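Local structure of PT26-6P (Thermococcus sp., 2WB7) at residues Y42-T47 with L52-G57; P68-L73 with F295-P300; V80-V85 with H193-A198. The protein is of unknown function but is encoded by a euryarchaeal mobile extrachromosomal element and combines two immunoglobulin-like domains with a helical domain. All coordinates share one frame; numbering follows the deposited sequence.

How the interactions relate
Interactions 1 and 2 belong to one sheet and lie about 14 Å apart, centre to centre. Strands 39-44, 52-62 and 66-75 follow one another in the chain and in the sheet. Interaction 1 joins the first two, and backbone pairs such as Y56 with Q70 join the second to the third. Interaction 2 then links 66-75 to a loop of the second immunoglobulin-like domain, more than 200 residues later. Interaction 3 falls within that long chain interval. Its centre is about 30 Å from that of interaction 1 and 34 Å from that of interaction 2. The three therefore cover a local hairpin, an interdomain contact and an outlying aromatic cluster.

Interaction 1 (Y42-T47 with L52-G57)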
loop_
_atom_site.group_PDB
_atom_site.type_symbol
_atom_site.label_atom_id
_atom_site.label_comp_id
_atom_site.label_asym_id
_atom_site.label_seq_id
_atom_site.Cartn_x
_atom_site.Cartn_y
_atom_site.Cartn_z
ATOM N N TYR A 42 -16.267 -0.892 -19.673
ATOM C CA TYR A 42 -14.944 -1.152 -20.206
ATOM C C TYR A 42 -15.065 -1.311 -21.704
ATOM O O TYR A 42 -14.094 -1.136 -22.430
ATOM C CB TYR A 42 -14.345 -2.419 -19.596
ATOM C CG TYR A 42 -13.674 -2.216 -18.252
ATOM C CD1 TYR A 42 -14.007 -1.139 -17.429
ATOM C CD2 TYR A 42 -12.723 -3.115 -17.793
ATOM C CE1 TYR A 42 -13.395 -0.962 -16.183
ATOM C CE2 TYR A 42 -12.112 -2.947 -16.555
ATOM C CZ TYR A 42 -12.443 -1.873 -15.765
ATOM O OH TYR A 42 -11.826 -1.740 -14.553
ATOM N N GLY A 43 -16.265 -1.656 -22.159
ATOM C CA GLY A 43 -16.559 -1.723 -23.587
ATOM C C GLY A 43 -17.797 -2.537 -23.899
ATOM O O GLY A 43 -18.436 -3.073 -22.996
ATOM N N ASN A 44 -18.131 -2.639 -25.182
ATOM C CA ASN A 44 -19.350 -3.335 -25.607
ATOM C C ASN A 44 -19.232 -4.060 -26.948
ATOM O O ASN A 44 -18.266 -3.869 -27.687
ATOM C CB ASN A 44 -20.533 -2.360 -25.651
ATOM C CG ASN A 44 -20.214 -1.098 -26.398
ATOM O OD1 ASN A 44 -19.846 -1.131 -27.566
ATOM N ND2 ASN A 44 -20.349 0.030 -25.723
ATOM N N GLY A 45 -20.213 -4.908 -27.242
ATOM C CA GLY A 45 -20.239 -5.612 -28.518
ATOM C C GLY A 45 -20.651 -4.630 -29.600
ATOM O O GLY A 45 -21.095 -3.514 -29.295
ATOM N N GLY A 46 -20.492 -5.012 -30.865
ATOM C CA GLY A 46 -21.097 -4.229 -31.944
ATOM C C GLY A 46 -22.550 -3.971 -31.554
ATOM O O GLY A 46 -23.182 -4.826 -30.917
ATOM N N THR A 47 -23.082 -2.797 -31.893
ATOM C CA THR A 47 -24.450 -2.442 -31.486
ATOM C C THR A 47 -25.515 -3.102 -32.392
ATOM O O THR A 47 -26.665 -2.663 -32.459
ATOM C CB THR A 47 -24.631 -0.907 -31.378
ATOM O OG1 THR A 47 -24.245 -0.290 -32.616
ATOM C CG2 THR A 47 -23.773 -0.346 -30.224
ATOM N N LEU A 52 -27.180 -7.424 -27.268
ATOM C CA LEU A 52 -26.247 -6.336 -27.042
ATOM C C LEU A 52 -25.392 -6.729 -25.846
ATOM O O LEU A 52 -25.915 -7.220 -24.843
ATOM C CB LEU A 52 -26.983 -5.023 -26.769
ATOM C CG LEU A 52 -27.353 -4.168 -27.985
ATOM C CD1 LEU A 52 -26.095 -3.695 -28.754
ATOM C CD2 LEU A 52 -28.297 -4.940 -28.890
ATOM N N ILE A 53 -24.079 -6.541 -25.954
ATOM C CA ILE A 53 -23.165 -6.941 -24.886
ATOM C C ILE A 53 -22.450 -5.731 -24.307
ATOM O O ILE A 53 -21.849 -4.955 -25.047
ATOM C CB ILE A 53 -22.110 -7.945 -25.392
ATOM C CG1 ILE A 53 -22.781 -9.040 -26.235
ATOM C CG2 ILE A 53 -21.324 -8.525 -24.222
ATOM C CD1 ILE A 53 -21.873 -10.212 -26.604
ATOM N N HIS A 54 -22.532 -5.577 -22.985
ATOM C CA HIS A 54 -21.783 -4.553 -22.259
ATOM C C HIS A 54 -20.940 -5.157 -21.139
ATOM O O HIS A 54 -21.396 -6.045 -20.402
ATOM C CB HIS A 54 -22.725 -3.498 -21.697
ATOM C CG HIS A 54 -23.469 -2.743 -22.752
ATOM N ND1 HIS A 54 -22.997 -1.569 -23.299
ATOM C CD2 HIS A 54 -24.643 -3.008 -23.380
ATOM C CE1 HIS A 54 -23.849 -1.139 -24.214
ATOM N NE2 HIS A 54 -24.856 -1.993 -24.280
ATOM N N ILE A 55 -19.704 -4.671 -21.035
ATOM C CA ILE A 55 -18.763 -5.091 -19.996
ATOM C C ILE A 55 -18.439 -3.938 -19.051
ATOM O O ILE A 55 -18.130 -2.819 -19.491
ATOM C CB ILE A 55 -17.443 -5.609 -20.605
ATOM C CG1 ILE A 55 -17.728 -6.700 -21.635
ATOM C CG2 ILE A 55 -16.517 -6.129 -19.520
ATOM C CD1 ILE A 55 -16.516 -7.101 -22.423
ATOM N N TYR A 56 -18.509 -4.218 -17.752
ATOM C CA TYR A 56 -18.210 -3.214 -16.735
ATOM C C TYR A 56 -17.206 -3.699 -15.690
ATOM O O TYR A 56 -17.250 -4.856 -15.251
ATOM C CB TYR A 56 -19.486 -2.808 -16.010
ATOM C CG TYR A 56 -20.599 -2.369 -16.909
ATOM C CD1 TYR A 56 -20.743 -1.035 -17.262
ATOM C CD2 TYR A 56 -21.524 -3.285 -17.390
ATOM C CE1 TYR A 56 -21.759 -0.628 -18.082
ATOM C CE2 TYR A 56 -22.554 -2.888 -18.202
ATOM C CZ TYR A 56 -22.669 -1.554 -18.548
ATOM O OH TYR A 56 -23.700 -1.148 -19.371
ATOM N N GLY A 57 -16.320 -2.798 -15.276
ATOM C CA GLY A 57 -15.410 -3.069 -14.172
ATOM C C GLY A 57 -15.134 -1.800 -13.389
ATOM O O GLY A 57 -15.640 -0.740 -13.736
#
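L52 and T47 meet beside the turn of a beta hairpin, in which strands 39-44 and 52-62 run antiparallel and a classic beta bulge interrupts the pairing. The end of the L52 side chain makes the contact, with CD1 3.4 Å from T47 CA. I53 joins through its backbone: I53 O accepts a hydrogen bond from G45 N at 2.7 Å. Its side chain packs instead on V169, L210 and A212. H54 and N44 form a non-hydrogen-bonded pair. Their side chains lie alongside each other and point the same way, with H54 ND1 3.5 Å from N44 CB. The amide and imidazole planes are 73° apart. N44 ND2 is hydrogen-bonded to E41 OE1, which ties down the amide. At I55 the bulge appears, because Y42 and G43 both face this residue. I55 O receives Y42 N at 2.7 Å and, weakly, G43 N at 3.5 Å. I55 N in turn donates to G43 O at 2.8 Å. The backbone angles of G43 would press a side chain against the preceding carbonyl, so glycine suits the bulge. G57 closes the series beneath an aromatic ring. With CG of Y42 anti to the carbonyl carbon (chi1 -84°), the ring lies flat on G57. Y42 OH is hydrogen-bonded to P58 O, and G57 CA makes a CH-pi contact 3.8 Å from the Y42 ring centroid, 25° off its normal.

Interaction 2 (P68-L73 with F295-P300); sequences PVQIRL and FQPANP
P68 and Q70 meet F295 and P297 in a small van der Waals contact between the two immunoglobulin-like domains. The first pair lies on strand 66-75, the second in the loop between strands 281-290 and 301-314. P68 sets its ring against the backbone of F295. Its CB is 3.5 Å from F295 O, and its CG is 3.5 Å from F295 CA. The aromatic ring of F295 is a looser neighbour, with CD2 4.4 Å from P68 CD. The side chains of Q70 and P297, which follows a cis peptide bond in the loop, meet from opposite directions. The Q70 chain is extended beyond CG (chi2 173°), which carries the amide out to the proline ring. There Q70 CD lies 3.6 Å from P297 CG, and Q70 OE1 is 3.7 Å from P297 CD. F39 of strand 39-44 touches P68, Q70 and P297, and V125 touches Q70 and A298. Replacing Q70 by an alanine would take away the amide, and P297 would probably be left without its packing partner, with a gap between strand and loop. No hydrogen bond crosses between the two segments, so this contact probably relies on fit of shape, with little to fix its direction.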
loop_
_atom_site.group_PDB
_atom_site.type_symbol
_atom_site.label_atom_id
_atom_site.label_comp_id
_atom_site.label_asym_id
_atom_site.label_seq_id
_atom_site.Cartn_x
_atom_site.Cartn_y
_atom_site.Cartn_z
ATOM N N PRO A 68 -14.048 -7.236 -9.785
ATOM C CA PRO A 68 -15.299 -7.773 -10.270
ATOM C C PRO A 68 -15.541 -7.259 -11.673
ATOM O O PRO A 68 -15.282 -6.090 -11.962
ATOM C CB PRO A 68 -16.338 -7.190 -9.298
ATOM C CG PRO A 68 -15.682 -6.033 -8.618
ATOM C CD PRO A 68 -14.235 -5.962 -9.073
ATOM N N VAL A 69 -16.018 -8.134 -12.544
ATOM C CA VAL A 69 -16.410 -7.731 -13.877
ATOM C C VAL A 69 -17.873 -8.047 -14.042
ATOM O O VAL A 69 -18.305 -9.167 -13.763
ATOM C CB VAL A 69 -15.629 -8.484 -14.967
ATOM C CG1 VAL A 69 -16.234 -8.198 -16.343
ATOM C CG2 VAL A 69 -14.170 -8.100 -14.933
ATOM N N GLN A 70 -18.635 -7.054 -14.482
ATOM C CA GLN A 70 -20.033 -7.260 -14.818
ATOM C C GLN A 70 -20.237 -7.285 -16.328
ATOM O O GLN A 70 -19.707 -6.449 -17.066
ATOM C CB GLN A 70 -20.906 -6.184 -14.182
ATOM C CG GLN A 70 -21.516 -6.619 -12.876
ATOM C CD GLN A 70 -22.247 -5.499 -12.175
ATOM O OE1 GLN A 70 -21.626 -4.580 -11.657
ATOM N NE2 GLN A 70 -23.572 -5.577 -12.143
ATOM N N ILE A 71 -20.994 -8.278 -16.775
ATOM C CA ILE A 71 -21.400 -8.391 -18.172
ATOM C C ILE A 71 -22.919 -8.259 -18.288
ATOM O O ILE A 71 -23.666 -9.021 -17.685
ATOM C CB ILE A 71 -20.994 -9.743 -18.752
ATOM C CG1 ILE A 71 -19.506 -9.997 -18.505
ATOM C CG2 ILE A 71 -21.330 -9.800 -20.231
ATOM C CD1 ILE A 71 -19.134 -11.490 -18.498
ATOM N N ARG A 72 -23.372 -7.290 -19.068
ATOM C CA ARG A 72 -24.795 -7.092 -19.234
ATOM C C ARG A 72 -25.277 -7.435 -20.651
ATOM O O ARG A 72 -24.839 -6.827 -21.634
ATOM C CB ARG A 72 -25.156 -5.661 -18.876
ATOM C CG ARG A 72 -26.594 -5.321 -19.097
ATOM C CD ARG A 72 -26.747 -3.829 -19.067
ATOM N NE ARG A 72 -28.021 -3.435 -18.486
ATOM C CZ ARG A 72 -28.253 -3.376 -17.178
ATOM N NH1 ARG A 72 -27.283 -3.690 -16.317
ATOM N NH2 ARG A 72 -29.455 -3.001 -16.737
ATOM N N LEU A 73 -26.188 -8.400 -20.741
ATOM C CA LEU A 73 -26.744 -8.841 -22.014
ATOM C C LEU A 73 -28.172 -8.321 -22.217
ATOM O O LEU A 73 -29.057 -8.640 -21.431
ATOM C CB LEU A 73 -26.769 -10.366 -22.051
ATOM C CG LEU A 73 -25.486 -11.108 -21.671
ATOM C CD1 LEU A 73 -25.661 -12.600 -21.884
ATOM C CD2 LEU A 73 -24.339 -10.587 -22.494
ATOM N N PHE A 295 -15.718 -6.377 -4.303
ATOM C CA PHE A 295 -16.147 -7.305 -5.348
ATOM C C PHE A 295 -17.654 -7.274 -5.577
ATOM O O PHE A 295 -18.156 -7.959 -6.459
ATOM C CB PHE A 295 -15.723 -8.726 -5.003
ATOM C CG PHE A 295 -14.232 -8.930 -4.971
ATOM C CD1 PHE A 295 -13.528 -8.892 -3.772
ATOM C CD2 PHE A 295 -13.535 -9.173 -6.136
ATOM C CE1 PHE A 295 -12.152 -9.078 -3.744
ATOM C CE2 PHE A 295 -12.158 -9.370 -6.116
ATOM C CZ PHE A 295 -11.468 -9.320 -4.917
ATOM N N GLN A 296 -18.374 -6.497 -4.768
ATOM C CA GLN A 296 -19.798 -6.251 -4.991
ATOM C C GLN A 296 -20.022 -6.026 -6.478
ATOM O O GLN A 296 -19.282 -5.264 -7.080
ATOM C CB GLN A 296 -20.217 -4.980 -4.245
ATOM C CG GLN A 296 -20.504 -5.169 -2.769
ATOM C CD GLN A 296 -21.414 -6.364 -2.540
ATOM O OE1 GLN A 296 -20.950 -7.504 -2.411
ATOM N NE2 GLN A 296 -22.722 -6.112 -2.504
ATOM N N PRO A 297 -21.048 -6.658 -7.082
ATOM C CA PRO A 297 -22.087 -7.543 -6.544
ATOM C C PRO A 297 -21.600 -8.969 -6.335
ATOM O O PRO A 297 -22.296 -9.768 -5.714
ATOM C CB PRO A 297 -23.169 -7.531 -7.629
ATOM C CG PRO A 297 -22.647 -6.708 -8.758
ATOM C CD PRO A 297 -21.215 -6.426 -8.525
ATOM N N ALA A 298 -20.432 -9.309 -6.864
ATOM C CA ALA A 298 -19.844 -10.609 -6.551
ATOM C C ALA A 298 -19.526 -10.662 -5.058
ATOM O O ALA A 298 -19.444 -9.613 -4.381
ATOM C CB ALA A 298 -18.582 -10.854 -7.383
ATOM N N ASN A 299 -19.319 -11.875 -4.550
ATOM C CA ASN A 299 -18.967 -12.044 -3.151
ATOM C C ASN A 299 -18.082 -13.248 -2.844
ATOM O O ASN A 299 -18.455 -14.101 -2.045
ATOM C CB ASN A 299 -20.230 -12.121 -2.316
ATOM C CG ASN A 299 -19.930 -12.094 -0.839
ATOM O OD1 ASN A 299 -19.034 -11.368 -0.393
ATOM N ND2 ASN A 299 -20.661 -12.898 -0.065
ATOM N N PRO A 300 -16.890 -13.296 -3.450
ATOM C CA PRO A 300 -16.016 -14.450 -3.316
ATOM C C PRO A 300 -15.466 -14.543 -1.899
ATOM O O PRO A 300 -15.298 -13.518 -1.245
ATOM C CB PRO A 300 -14.872 -14.137 -4.284
ATOM C CG PRO A 300 -15.172 -12.776 -4.854
ATOM C CD PRO A 300 -16.180 -12.139 -4.009
#

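Interaction 3 (V80-V85 with H193-A198)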
loop_
_atom_site.group_PDB
_atom_site.type_symbol
_atom_site.label_atom_id
_atom_site.label_comp_id
_atom_site.label_asym_id
_atom_site.label_seq_id
_atom_site.Cartn_x
_atom_site.Cartn_y
_atom_site.Cartn_z
ATOM N N VAL A 80 -41.910 -10.646 -33.559
ATOM C CA VAL A 80 -42.688 -11.812 -33.141
ATOM C C VAL A 80 -42.395 -12.255 -31.696
ATOM O O VAL A 80 -41.298 -12.735 -31.382
ATOM C CB VAL A 80 -42.504 -13.010 -34.110
ATOM C CG1 VAL A 80 -43.585 -14.056 -33.866
ATOM C CG2 VAL A 80 -42.529 -12.538 -35.556
ATOM N N PRO A 81 -43.400 -12.110 -30.822
ATOM C CA PRO A 81 -43.417 -12.414 -29.394
ATOM C C PRO A 81 -42.774 -13.748 -29.008
ATOM O O PRO A 81 -42.361 -13.909 -27.860
ATOM C CB PRO A 81 -44.912 -12.471 -29.068
ATOM C CG PRO A 81 -45.556 -11.550 -30.046
ATOM C CD PRO A 81 -44.666 -11.510 -31.279
ATOM N N PHE A 82 -42.704 -14.696 -29.941
ATOM C CA PHE A 82 -42.266 -16.053 -29.624
ATOM C C PHE A 82 -40.867 -16.282 -30.144
ATOM O O PHE A 82 -40.272 -17.339 -29.914
ATOM C CB PHE A 82 -43.210 -17.077 -30.262
ATOM C CG PHE A 82 -44.649 -16.655 -30.247
ATOM C CD1 PHE A 82 -45.096 -15.636 -31.080
ATOM C CD2 PHE A 82 -45.554 -17.266 -29.391
ATOM C CE1 PHE A 82 -46.419 -15.236 -31.055
ATOM C CE2 PHE A 82 -46.877 -16.872 -29.363
ATOM C CZ PHE A 82 -47.311 -15.852 -30.194
ATOM N N ASN A 83 -40.354 -15.292 -30.866
ATOM C CA ASN A 83 -39.021 -15.381 -31.441
ATOM C C ASN A 83 -37.924 -15.283 -30.389
ATOM O O ASN A 83 -36.998 -14.483 -30.500
ATOM C CB ASN A 83 -38.844 -14.323 -32.526
ATOM C CG ASN A 83 -39.485 -14.733 -33.825
ATOM O OD1 ASN A 83 -39.489 -13.980 -34.787
ATOM N ND2 ASN A 83 -40.040 -15.940 -33.855
ATOM N N LYS A 84 -38.041 -16.131 -29.377
ATOM C CA LYS A 84 -37.165 -16.085 -28.219
ATOM C C LYS A 84 -35.694 -16.357 -28.532
ATOM O O LYS A 84 -35.354 -17.230 -29.337
ATOM C CB LYS A 84 -37.665 -17.054 -27.151
ATOM C CG LYS A 84 -38.959 -16.597 -26.507
ATOM C CD LYS A 84 -39.530 -17.685 -25.618
ATOM C CE LYS A 84 -40.757 -17.198 -24.860
ATOM N NZ LYS A 84 -41.283 -18.246 -23.928
ATOM N N VAL A 85 -34.832 -15.584 -27.874
ATOM C CA VAL A 85 -33.395 -15.762 -27.947
ATOM C C VAL A 85 -32.946 -16.699 -26.829
ATOM O O VAL A 85 -33.238 -16.457 -25.668
ATOM C CB VAL A 85 -32.683 -14.417 -27.793
ATOM C CG1 VAL A 85 -31.205 -14.635 -27.643
ATOM C CG2 VAL A 85 -32.976 -13.533 -28.991
ATOM N N HIS A 193 -49.258 -21.399 -31.197
ATOM C CA HIS A 193 -49.829 -20.326 -30.371
ATOM C C HIS A 193 -50.887 -19.487 -31.108
ATOM O O HIS A 193 -50.550 -18.750 -32.036
ATOM C CB HIS A 193 -48.730 -19.368 -29.894
ATOM C CG HIS A 193 -47.684 -20.010 -29.035
ATOM N ND1 HIS A 193 -47.979 -20.618 -27.833
ATOM C CD2 HIS A 193 -46.343 -20.122 -29.196
ATOM C CE1 HIS A 193 -46.867 -21.091 -27.297
ATOM N NE2 HIS A 193 -45.861 -20.805 -28.106
ATOM N N TRP A 194 -52.151 -19.569 -30.692
ATOM C CA TRP A 194 -53.160 -18.665 -31.247
ATOM C C TRP A 194 -52.875 -17.275 -30.721
ATOM O O TRP A 194 -52.681 -17.099 -29.524
ATOM C CB TRP A 194 -54.597 -19.066 -30.882
ATOM C CG TRP A 194 -55.605 -18.247 -31.666
ATOM C CD1 TRP A 194 -56.202 -17.073 -31.279
ATOM C CD2 TRP A 194 -56.079 -18.517 -32.992
ATOM N NE1 TRP A 194 -57.027 -16.606 -32.283
ATOM C CE2 TRP A 194 -56.974 -17.476 -33.341
ATOM C CE3 TRP A 194 -55.843 -19.545 -33.916
ATOM C CZ2 TRP A 194 -57.630 -17.438 -34.569
ATOM C CZ3 TRP A 194 -56.492 -19.500 -35.138
ATOM C CH2 TRP A 194 -57.376 -18.453 -35.453
ATOM N N TYR A 195 -52.856 -16.289 -31.608
ATOM C CA TYR A 195 -52.434 -14.952 -31.228
ATOM C C TYR A 195 -52.712 -13.970 -32.356
ATOM O O TYR A 195 -52.220 -14.139 -33.472
ATOM C CB TYR A 195 -50.944 -14.973 -30.869
ATOM C CG TYR A 195 -50.305 -13.619 -30.664
ATOM C CD1 TYR A 195 -50.279 -13.019 -29.406
ATOM C CD2 TYR A 195 -49.706 -12.946 -31.725
ATOM C CE1 TYR A 195 -49.683 -11.780 -29.215
ATOM C CE2 TYR A 195 -49.112 -11.706 -31.546
ATOM C CZ TYR A 195 -49.100 -11.132 -30.289
ATOM O OH TYR A 195 -48.506 -9.907 -30.110
ATOM N N GLU A 196 -53.511 -12.948 -32.063
ATOM C CA GLU A 196 -53.959 -12.019 -33.087
ATOM C C GLU A 196 -54.676 -12.771 -34.223
ATOM O O GLU A 196 -54.394 -12.560 -35.412
ATOM C CB GLU A 196 -52.788 -11.193 -33.626
ATOM C CG GLU A 196 -52.216 -10.196 -32.625
ATOM C CD GLU A 196 -51.381 -9.102 -33.292
ATOM O OE1 GLU A 196 -51.466 -8.952 -34.534
ATOM O OE2 GLU A 196 -50.643 -8.388 -32.575
ATOM N N ASP A 197 -55.590 -13.662 -33.831
ATOM C CA ASP A 197 -56.482 -14.351 -34.764
ATOM C C ASP A 197 -55.772 -15.209 -35.798
ATOM O O ASP A 197 -56.375 -15.609 -36.793
ATOM C CB ASP A 197 -57.377 -13.347 -35.488
ATOM C CG ASP A 197 -58.201 -12.520 -34.534
ATOM O OD1 ASP A 197 -58.650 -13.076 -33.503
ATOM O OD2 ASP A 197 -58.392 -11.317 -34.816
ATOM N N ALA A 198 -54.495 -15.487 -35.576
ATOM C CA ALA A 198 -53.784 -16.433 -36.416
ATOM C C ALA A 198 -53.083 -17.458 -35.543
ATOM O O ALA A 198 -52.803 -17.215 -34.369
ATOM C CB ALA A 198 -52.797 -15.722 -37.307
#
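F82 makes two kinds of ring contact, one with H193 and one with Y195. Against H193 the planes are 18° apart, an offset pair with little overlap, but the rings sit too close in the model and their exact spacing is doubtful. Against Y195 the geometry is edge-to-face (T-shaped), with planes at 88° and centroids 5.4 Å apart. The edge belongs to F82 and the face to Y195, and F82 CZ comes within 3.8 Å of Y195 CG. Y195 holds CG anti to its own nitrogen (chi1 171°), which swings the ring across the end of F82. W176 meets F82 and H193, and W200 meets F82, so the aromatic cluster extends onto strands 163-178 and 198-213.

This is a surface contact at the end of the antiparallel sheet that holds these two strands, far from the centre of the chain. It joins the loop before strand 85-96 to a beta hairpin. A type I' turn from Y195 to A198 connects strands 193-195 and 198-213. On strand 193-195, W194 touches both cysteines of the C188-C199 disulfide. In the loop, a type I turn from V80 to N83 presents P81 and F82, closed by N83 N to V80 O at 2.8 Å.

The remaining contact is van der Waals packing. P81 crosses the phenol end of Y195, with P81 CG 3.6 Å from Y195 CZ and 3.4 Å from Y195 OH.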